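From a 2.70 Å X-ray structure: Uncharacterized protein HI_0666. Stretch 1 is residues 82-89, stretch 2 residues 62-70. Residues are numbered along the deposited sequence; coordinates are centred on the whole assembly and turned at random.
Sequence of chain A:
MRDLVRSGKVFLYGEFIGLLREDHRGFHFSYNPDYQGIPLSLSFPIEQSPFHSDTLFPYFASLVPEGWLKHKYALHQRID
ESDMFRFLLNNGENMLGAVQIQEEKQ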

# COMPACT_ATOMS: atom_id res chain seq x y z
N SER A 82 5.03 -2.11 9.35
CA SER A 82 5.40 -3.14 8.40
C SER A 82 4.36 -4.25 8.43
O SER A 82 4.16 -4.96 7.45
CB SER A 82 6.77 -3.71 8.73
OG SER A 82 7.74 -2.68 8.67
N ASP A 83 3.69 -4.40 9.57
CA ASP A 83 2.69 -5.46 9.74
C ASP A 83 1.47 -5.15 8.93
O ASP A 83 0.87 -6.04 8.36
CB ASP A 83 2.31 -5.64 11.21
CG ASP A 83 3.35 -6.45 11.96
OD1 ASP A 83 4.00 -7.31 11.29
OD2 ASP A 83 3.52 -6.22 13.19
N MET A 84 1.15 -3.87 8.89
CA MET A 84 0.09 -3.34 8.04
C MET A 84 0.41 -3.37 6.56
O MET A 84 -0.43 -3.81 5.78
CB MET A 84 -0.27 -1.94 8.53
CG MET A 84 -1.11 -2.10 9.77
SD MET A 84 -1.71 -0.63 10.51
CE MET A 84 -2.57 0.23 9.22
N PHE A 85 1.61 -2.96 6.17
CA PHE A 85 2.02 -3.06 4.78
C PHE A 85 2.04 -4.52 4.38
O PHE A 85 1.75 -4.84 3.24
CB PHE A 85 3.42 -2.44 4.56
CG PHE A 85 3.88 -2.49 3.11
CD1 PHE A 85 3.30 -1.68 2.16
CD2 PHE A 85 4.88 -3.34 2.72
CE1 PHE A 85 3.70 -1.71 0.85
CE2 PHE A 85 5.30 -3.36 1.39
CZ PHE A 85 4.71 -2.54 0.45
N ARG A 86 2.36 -5.41 5.30
CA ARG A 86 2.37 -6.83 4.95
C ARG A 86 0.91 -7.29 4.70
O ARG A 86 0.62 -7.99 3.75
CB ARG A 86 3.04 -7.65 6.04
CG ARG A 86 3.71 -8.93 5.56
CD ARG A 86 4.33 -9.76 6.71
NE ARG A 86 4.73 -8.97 7.90
CZ ARG A 86 5.76 -8.12 7.96
NH1 ARG A 86 6.55 -7.90 6.91
NH2 ARG A 86 6.00 -7.46 9.10
N PHE A 87 -0.02 -6.86 5.55
CA PHE A 87 -1.40 -7.24 5.38
C PHE A 87 -1.89 -6.74 4.04
O PHE A 87 -2.43 -7.51 3.23
CB PHE A 87 -2.24 -6.65 6.47
CG PHE A 87 -3.69 -6.83 6.24
CD1 PHE A 87 -4.36 -7.88 6.81
CD2 PHE A 87 -4.37 -5.96 5.42
CE1 PHE A 87 -5.71 -8.06 6.57
CE2 PHE A 87 -5.73 -6.13 5.18
CZ PHE A 87 -6.40 -7.18 5.75
N LEU A 88 -1.64 -5.47 3.75
CA LEU A 88 -2.01 -4.95 2.43
C LEU A 88 -1.52 -5.86 1.32
O LEU A 88 -2.27 -6.16 0.40
CB LEU A 88 -1.51 -3.50 2.21
CG LEU A 88 -2.25 -2.56 3.18
CD1 LEU A 88 -1.70 -1.16 3.08
CD2 LEU A 88 -3.75 -2.61 2.96
N LEU A 89 -0.28 -6.35 1.44
CA LEU A 89 0.30 -7.21 0.41
C LEU A 89 -0.30 -8.60 0.40
O LEU A 89 -0.53 -9.16 -0.66
CB LEU A 89 1.79 -7.32 0.58
CG LEU A 89 2.63 -6.09 0.22
CD1 LEU A 89 4.09 -6.39 0.58
CD2 LEU A 89 2.49 -5.81 -1.26
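Stretch 2, residues 62-70: SLVPEGWLK

The most unusual feature of this contact between two segments of HI_0666 is that the helix axes stay 12.4 Å apart at their closest, while one ring, that of Phe87, is met by both Pro65 and the indole of Trp68; the segment from Leu63 to Pro65 is covered about as much as the helix that follows it. It illustrates a general principle: a turn leading into a helix can dock on another helix mainly through side-chain packing, with the turn, as much as the helix, supplying the surface. No hydrogen bond or salt bridge crosses the contact.

Stretch 1 is helical throughout, its backbone tied by i to i+4 hydrogen bonds such as Phe87 N to Asp83 O (3.1 Å) and Leu88 N to Met84 O (2.9 Å). Stretch 2 approaches differently. Val64 and Pro65 are extended, with psi near 130°, and Pro65 occupies the N-cap position before the helix that begins at Glu66; Trp68 N donates back to Pro65 O at 2.9 Å. The two helices run at 135° to one another, more nearly antiparallel than parallel. Their separation is too wide for close backbone packing, and large side chains span the gap. The nearest pair of CA atoms, Leu88 CA and Val64 CA, lies 7.0 Å apart, where the extended segment passes.

Phe87, directed toward stretch 2, is the most heavily covered residue. Its ring tip meets the proline, CZ lying 3.3 Å from Pro65 CD, while its flank meets the indole, CD1 lying 3.6 Å from Trp68 NE1. The phenyl ring and the five-membered ring of Trp68 have centroids 4.5 Å apart and planes inclined at 48°, an oblique arrangement. Phe87 CD1 nevertheless lies over one face of the indole.

The far end of the indole reaches toward the start of stretch 1. Trp68 CZ3 packs 3.9 Å from Met84 CG, and Trp68 CH2 lies 3.9 Å from Asp83 O. The carboxylate of Asp83 is turned away from this contact and joins Arg86 in a salt bridge within the helix, Arg86 NH2 to Asp83 OD1 measuring 3.0 Å.

Val64 provides a second focus. Its CG2 methyl is shared by three residues of stretch 1, at 3.6 Å from Met84 CE, 4.0 Å from Leu88 CD2 and 4.3 Å from Phe87 CD2. Met84 thus bridges the loop and the helix of stretch 2, its SD also approaching Leu69 CD2 at 4.3 Å. Leu88 extends the apolar contact to Leu63, with Leu88 CD2 4.1 Å from Leu63 CB. Altogether 427 Å² is buried, summed over both sides.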

# COMPACT_ATOMS: atom_id res chain seq x y z
N SER A 62 -5.53 3.29 6.23
CA SER A 62 -7.01 3.29 6.40
C SER A 62 -7.70 2.08 5.74
O SER A 62 -8.81 1.74 6.11
CB SER A 62 -7.63 4.57 5.84
OG SER A 62 -7.91 4.40 4.44
N LEU A 63 -7.05 1.44 4.77
CA LEU A 63 -7.63 0.29 4.05
C LEU A 63 -7.59 -0.99 4.84
O LEU A 63 -8.18 -1.98 4.46
CB LEU A 63 -6.87 0.03 2.73
CG LEU A 63 -6.82 1.19 1.73
CD1 LEU A 63 -6.33 0.84 0.34
CD2 LEU A 63 -8.20 1.81 1.61
N VAL A 64 -6.87 -1.00 5.94
CA VAL A 64 -6.78 -2.18 6.76
C VAL A 64 -8.10 -2.36 7.55
O VAL A 64 -8.54 -1.45 8.25
CB VAL A 64 -5.59 -2.07 7.72
CG1 VAL A 64 -5.54 -3.27 8.64
CG2 VAL A 64 -4.31 -1.94 6.91
N PRO A 65 -8.74 -3.54 7.45
CA PRO A 65 -10.02 -3.64 8.12
C PRO A 65 -9.90 -3.59 9.64
O PRO A 65 -9.01 -4.21 10.23
CB PRO A 65 -10.56 -5.01 7.66
CG PRO A 65 -9.83 -5.31 6.41
CD PRO A 65 -8.45 -4.75 6.66
N GLU A 66 -10.83 -2.85 10.25
CA GLU A 66 -11.02 -2.80 11.70
C GLU A 66 -10.89 -4.16 12.29
O GLU A 66 -10.07 -4.39 13.14
CB GLU A 66 -12.40 -2.26 12.00
CG GLU A 66 -12.44 -0.75 11.97
CD GLU A 66 -13.84 -0.19 12.01
OE1 GLU A 66 -14.78 -0.96 12.35
OE2 GLU A 66 -13.99 1.01 11.69
N GLY A 67 -11.70 -5.06 11.77
CA GLY A 67 -11.67 -6.44 12.19
C GLY A 67 -10.32 -7.07 12.42
O GLY A 67 -10.17 -7.86 13.34
N TRP A 68 -9.35 -6.74 11.58
CA TRP A 68 -8.02 -7.35 11.70
C TRP A 68 -7.19 -6.63 12.77
O TRP A 68 -6.32 -7.22 13.41
CB TRP A 68 -7.31 -7.27 10.37
CG TRP A 68 -5.92 -7.75 10.38
CD1 TRP A 68 -5.51 -9.02 10.13
CD2 TRP A 68 -4.75 -6.97 10.57
NE1 TRP A 68 -4.14 -9.09 10.18
CE2 TRP A 68 -3.65 -7.84 10.44
CE3 TRP A 68 -4.51 -5.62 10.81
CZ2 TRP A 68 -2.33 -7.40 10.58
CZ3 TRP A 68 -3.20 -5.19 10.96
CH2 TRP A 68 -2.13 -6.08 10.84
N LEU A 69 -7.44 -5.34 12.94
CA LEU A 69 -6.83 -4.60 14.02
C LEU A 69 -7.39 -5.10 15.35
O LEU A 69 -6.61 -5.52 16.20
CB LEU A 69 -7.06 -3.10 13.84
CG LEU A 69 -6.51 -2.52 12.53
CD1 LEU A 69 -7.06 -1.11 12.33
CD2 LEU A 69 -4.98 -2.54 12.44
N LYS A 70 -8.72 -5.10 15.55
CA LYS A 70 -9.31 -5.66 16.78
C LYS A 70 -8.82 -7.08 17.12
O LYS A 70 -8.70 -7.44 18.28
CB LYS A 70 -10.83 -5.64 16.76
CG LYS A 70 -11.45 -4.25 16.66
CD LYS A 70 -12.88 -4.22 17.18
CE LYS A 70 -12.95 -4.08 18.72
NZ LYS A 70 -14.27 -3.60 19.33